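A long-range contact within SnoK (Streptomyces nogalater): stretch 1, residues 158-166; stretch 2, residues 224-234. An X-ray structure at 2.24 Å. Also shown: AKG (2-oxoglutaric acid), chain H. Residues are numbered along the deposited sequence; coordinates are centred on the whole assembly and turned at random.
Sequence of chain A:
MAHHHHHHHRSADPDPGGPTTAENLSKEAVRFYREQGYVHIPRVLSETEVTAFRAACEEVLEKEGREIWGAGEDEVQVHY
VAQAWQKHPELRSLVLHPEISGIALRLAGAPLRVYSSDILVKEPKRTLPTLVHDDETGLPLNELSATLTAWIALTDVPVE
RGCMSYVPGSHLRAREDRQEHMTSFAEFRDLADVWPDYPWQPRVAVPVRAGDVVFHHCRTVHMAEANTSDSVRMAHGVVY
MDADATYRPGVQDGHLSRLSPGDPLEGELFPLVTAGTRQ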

# COMPACT_ATOMS: atom_id res chain seq x y z
N PRO A 158 16.42 -0.11 -5.07
CA PRO A 158 16.76 -0.75 -6.31
C PRO A 158 16.14 -2.11 -6.26
O PRO A 158 15.70 -2.54 -5.21
N VAL A 159 16.16 -2.81 -7.38
CA VAL A 159 15.42 -4.05 -7.53
C VAL A 159 15.69 -5.08 -6.43
O VAL A 159 14.76 -5.63 -5.79
N GLU A 160 16.96 -5.31 -6.18
CA GLU A 160 17.37 -6.34 -5.23
C GLU A 160 17.22 -5.94 -3.77
O GLU A 160 17.46 -6.75 -2.88
N ARG A 161 16.80 -4.70 -3.50
CA ARG A 161 16.51 -4.31 -2.10
C ARG A 161 15.05 -4.56 -1.72
O ARG A 161 14.56 -4.02 -0.75
N GLY A 162 14.32 -5.31 -2.53
CA GLY A 162 12.93 -5.63 -2.24
C GLY A 162 11.91 -4.73 -2.90
O GLY A 162 10.93 -4.30 -2.28
N CYS A 163 12.12 -4.40 -4.16
CA CYS A 163 11.22 -3.48 -4.83
C CYS A 163 9.90 -4.15 -5.19
O CYS A 163 9.78 -5.39 -5.17
N MET A 164 8.92 -3.32 -5.51
CA MET A 164 7.59 -3.81 -5.88
C MET A 164 7.55 -4.18 -7.37
O MET A 164 8.27 -3.60 -8.15
N SER A 165 6.67 -5.13 -7.72
CA SER A 165 6.30 -5.38 -9.09
C SER A 165 4.81 -5.43 -9.24
O SER A 165 4.11 -5.80 -8.30
N TYR A 166 4.32 -5.09 -10.43
CA TYR A 166 2.88 -4.93 -10.71
C TYR A 166 2.52 -5.63 -12.01
O TYR A 166 3.35 -5.76 -12.90
N ALA A 224 6.35 -8.24 -4.19
CA ALA A 224 7.68 -7.64 -3.99
C ALA A 224 8.80 -8.65 -3.93
O ALA A 224 8.60 -9.76 -3.49
N GLU A 225 9.98 -8.22 -4.32
CA GLU A 225 11.20 -9.04 -4.24
C GLU A 225 11.62 -9.27 -2.83
O GLU A 225 11.32 -8.49 -1.95
N ALA A 226 12.36 -10.34 -2.62
CA ALA A 226 13.18 -10.48 -1.42
C ALA A 226 14.22 -9.35 -1.38
O ALA A 226 14.63 -8.83 -2.42
N ASN A 227 14.66 -8.99 -0.19
CA ASN A 227 15.76 -8.05 -0.08
C ASN A 227 17.01 -8.85 0.06
O ASN A 227 17.24 -9.47 1.11
N THR A 228 17.81 -8.87 -1.01
CA THR A 228 19.11 -9.57 -1.04
C THR A 228 20.25 -8.59 -1.12
O THR A 228 21.40 -8.99 -1.27
N SER A 229 19.96 -7.31 -0.92
CA SER A 229 20.99 -6.29 -0.81
C SER A 229 21.71 -6.35 0.56
O SER A 229 21.56 -7.30 1.32
N ASP A 230 22.48 -5.31 0.85
CA ASP A 230 23.18 -5.21 2.12
C ASP A 230 22.51 -4.20 3.06
O ASP A 230 23.01 -3.93 4.15
N SER A 231 21.38 -3.64 2.63
CA SER A 231 20.74 -2.55 3.38
C SER A 231 19.26 -2.79 3.59
O SER A 231 18.57 -3.32 2.71
N VAL A 232 18.78 -2.31 4.72
CA VAL A 232 17.39 -2.37 5.05
C VAL A 232 16.56 -1.64 3.99
O VAL A 232 16.94 -0.59 3.51
N ARG A 233 15.40 -2.18 3.69
CA ARG A 233 14.39 -1.44 2.90
C ARG A 233 13.26 -0.97 3.79
O ARG A 233 12.69 -1.77 4.52
N MET A 234 12.89 0.29 3.70
CA MET A 234 11.71 0.76 4.43
C MET A 234 10.80 1.51 3.50
O MET A 234 11.20 2.52 2.93

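Two stretches far apart in sequence can be held together by side chains that bond to backbone groups as well as to each other's surroundings, and SnoK illustrates the principle. Asn227 (chi1 t) works within its own loop: OD1 accepts from Ser229 N (2.9 Å) and Ser229 OG (2.7 Å), while ND2 donates to Ser231 O (2.8 Å). Ser229, with chi1 p, points toward the other stretch, and its OG also accepts from Ser231 N at 3.1 Å. The loop so braced presents Thr228 N to Glu160 O at 2.8 Å.

Arg161 directs its CA-to-CB bond away overall, yet t rotamers at chi1 and chi2 extend the chain along this loop. Its CG lies 3.4 Å from Ser229 OG, and Ser231 CB covers one face of the guanidinium; NE finds no partner.

Arg233 points toward stretch 1. With chi1 and chi2 both t and chi3 near 92°, its NH1 reaches Gly162 O at 2.8 Å and O4 of 2-oxoglutarate at 3.1 Å, while NH2 meets ligand O3 at 2.6 Å. Met164, m at all three chi angles, places SD 4.0 Å from Ala224 CB and 3.8 Å from ligand C3. Glu225 (m, m) leaves OE2 4.0 Å from Ser165 OG, a gap bridged by water 1, which accepts from the serine and donates to the carboxylate.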

# COMPACT_ATOMS: atom_id res chain seq x y z
CB PRO A 158 18.29 -0.82 -6.28
CG PRO A 158 18.64 -0.79 -4.83
CD PRO A 158 17.56 -0.01 -4.14
CB VAL A 159 15.68 -4.66 -8.92
CG1 VAL A 159 15.14 -6.07 -8.99
CG2 VAL A 159 15.01 -3.81 -9.99
CB GLU A 160 18.81 -6.79 -5.54
CG GLU A 160 19.90 -5.76 -5.17
CD GLU A 160 20.04 -4.54 -6.12
OE1 GLU A 160 19.51 -4.54 -7.30
OE2 GLU A 160 20.72 -3.57 -5.64
CB ARG A 161 16.89 -2.84 -1.83
CG ARG A 161 17.00 -2.55 -0.34
CD ARG A 161 17.52 -1.20 0.07
NE ARG A 161 18.69 -0.77 -0.65
CZ ARG A 161 19.32 0.39 -0.43
NH1 ARG A 161 18.88 1.23 0.52
NH2 ARG A 161 20.37 0.69 -1.18
CB CYS A 163 11.84 -2.86 -6.07
SG CYS A 163 11.73 -3.90 -7.52
CB MET A 164 6.56 -2.71 -5.64
CG MET A 164 6.47 -2.26 -4.19
SD MET A 164 5.54 -3.41 -3.21
CE MET A 164 3.90 -2.91 -3.68
CB SER A 165 6.89 -6.71 -9.60
OG SER A 165 8.30 -6.67 -9.60
CB TYR A 166 2.52 -3.44 -10.85
CG TYR A 166 2.98 -2.62 -9.69
CD1 TYR A 166 4.24 -2.06 -9.68
CD2 TYR A 166 2.15 -2.41 -8.57
CE1 TYR A 166 4.69 -1.33 -8.61
CE2 TYR A 166 2.59 -1.64 -7.49
CZ TYR A 166 3.87 -1.10 -7.52
OH TYR A 166 4.37 -0.40 -6.45
CB ALA A 224 7.69 -6.79 -2.73
CB GLU A 225 12.40 -8.31 -4.87
CG GLU A 225 12.25 -7.92 -6.31
CD GLU A 225 11.92 -9.12 -7.16
OE1 GLU A 225 12.79 -10.00 -7.26
OE2 GLU A 225 10.78 -9.17 -7.70
CB ALA A 226 13.91 -11.82 -1.45
CB ASN A 227 15.59 -7.11 1.13
CG ASN A 227 16.74 -6.13 1.29
OD1 ASN A 227 17.71 -6.15 0.53
ND2 ASN A 227 16.62 -5.23 2.28
CB THR A 228 19.23 -10.51 -2.27
OG1 THR A 228 18.97 -9.75 -3.45
CG2 THR A 228 18.22 -11.63 -2.18
CB SER A 229 20.39 -4.90 -1.03
OG SER A 229 19.74 -4.43 0.16
CB ASP A 230 24.63 -4.82 1.86
CG ASP A 230 25.45 -5.99 1.28
OD1 ASP A 230 25.55 -7.03 1.96
OD2 ASP A 230 26.02 -5.85 0.17
CB SER A 231 20.89 -1.24 2.61
OG SER A 231 22.22 -0.90 2.55
CB VAL A 232 17.13 -1.71 6.45
CG1 VAL A 232 15.63 -1.70 6.71
CG2 VAL A 232 17.79 -2.46 7.58
CB ARG A 233 13.74 -2.34 1.85
CG ARG A 233 12.75 -1.59 1.01
CD ARG A 233 11.70 -2.50 0.41
NE ARG A 233 10.55 -2.58 1.28
CZ ARG A 233 9.47 -3.31 1.08
NH1 ARG A 233 9.29 -4.11 0.01
NH2 ARG A 233 8.53 -3.26 2.01
CB MET A 234 12.04 1.64 5.63
CG MET A 234 10.77 2.09 6.36
SD MET A 234 10.92 3.29 7.73
CE MET A 234 11.94 2.37 8.87
C1 AKG H . 1.15 -2.99 -0.45
O1 AKG H . 1.58 -1.83 -0.23
O2 AKG H . -0.04 -3.31 -0.73
C2 AKG H . 2.07 -4.13 -0.36
O5 AKG H . 1.55 -5.21 -0.61
C3 AKG H . 3.52 -3.94 0.00
C4 AKG H . 4.32 -5.21 0.28
C5 AKG H . 5.79 -4.86 0.57
O3 AKG H . 6.14 -3.71 0.99
O4 AKG H . 6.67 -5.71 0.39
O HOH W 1 8.84 -7.56 -7.40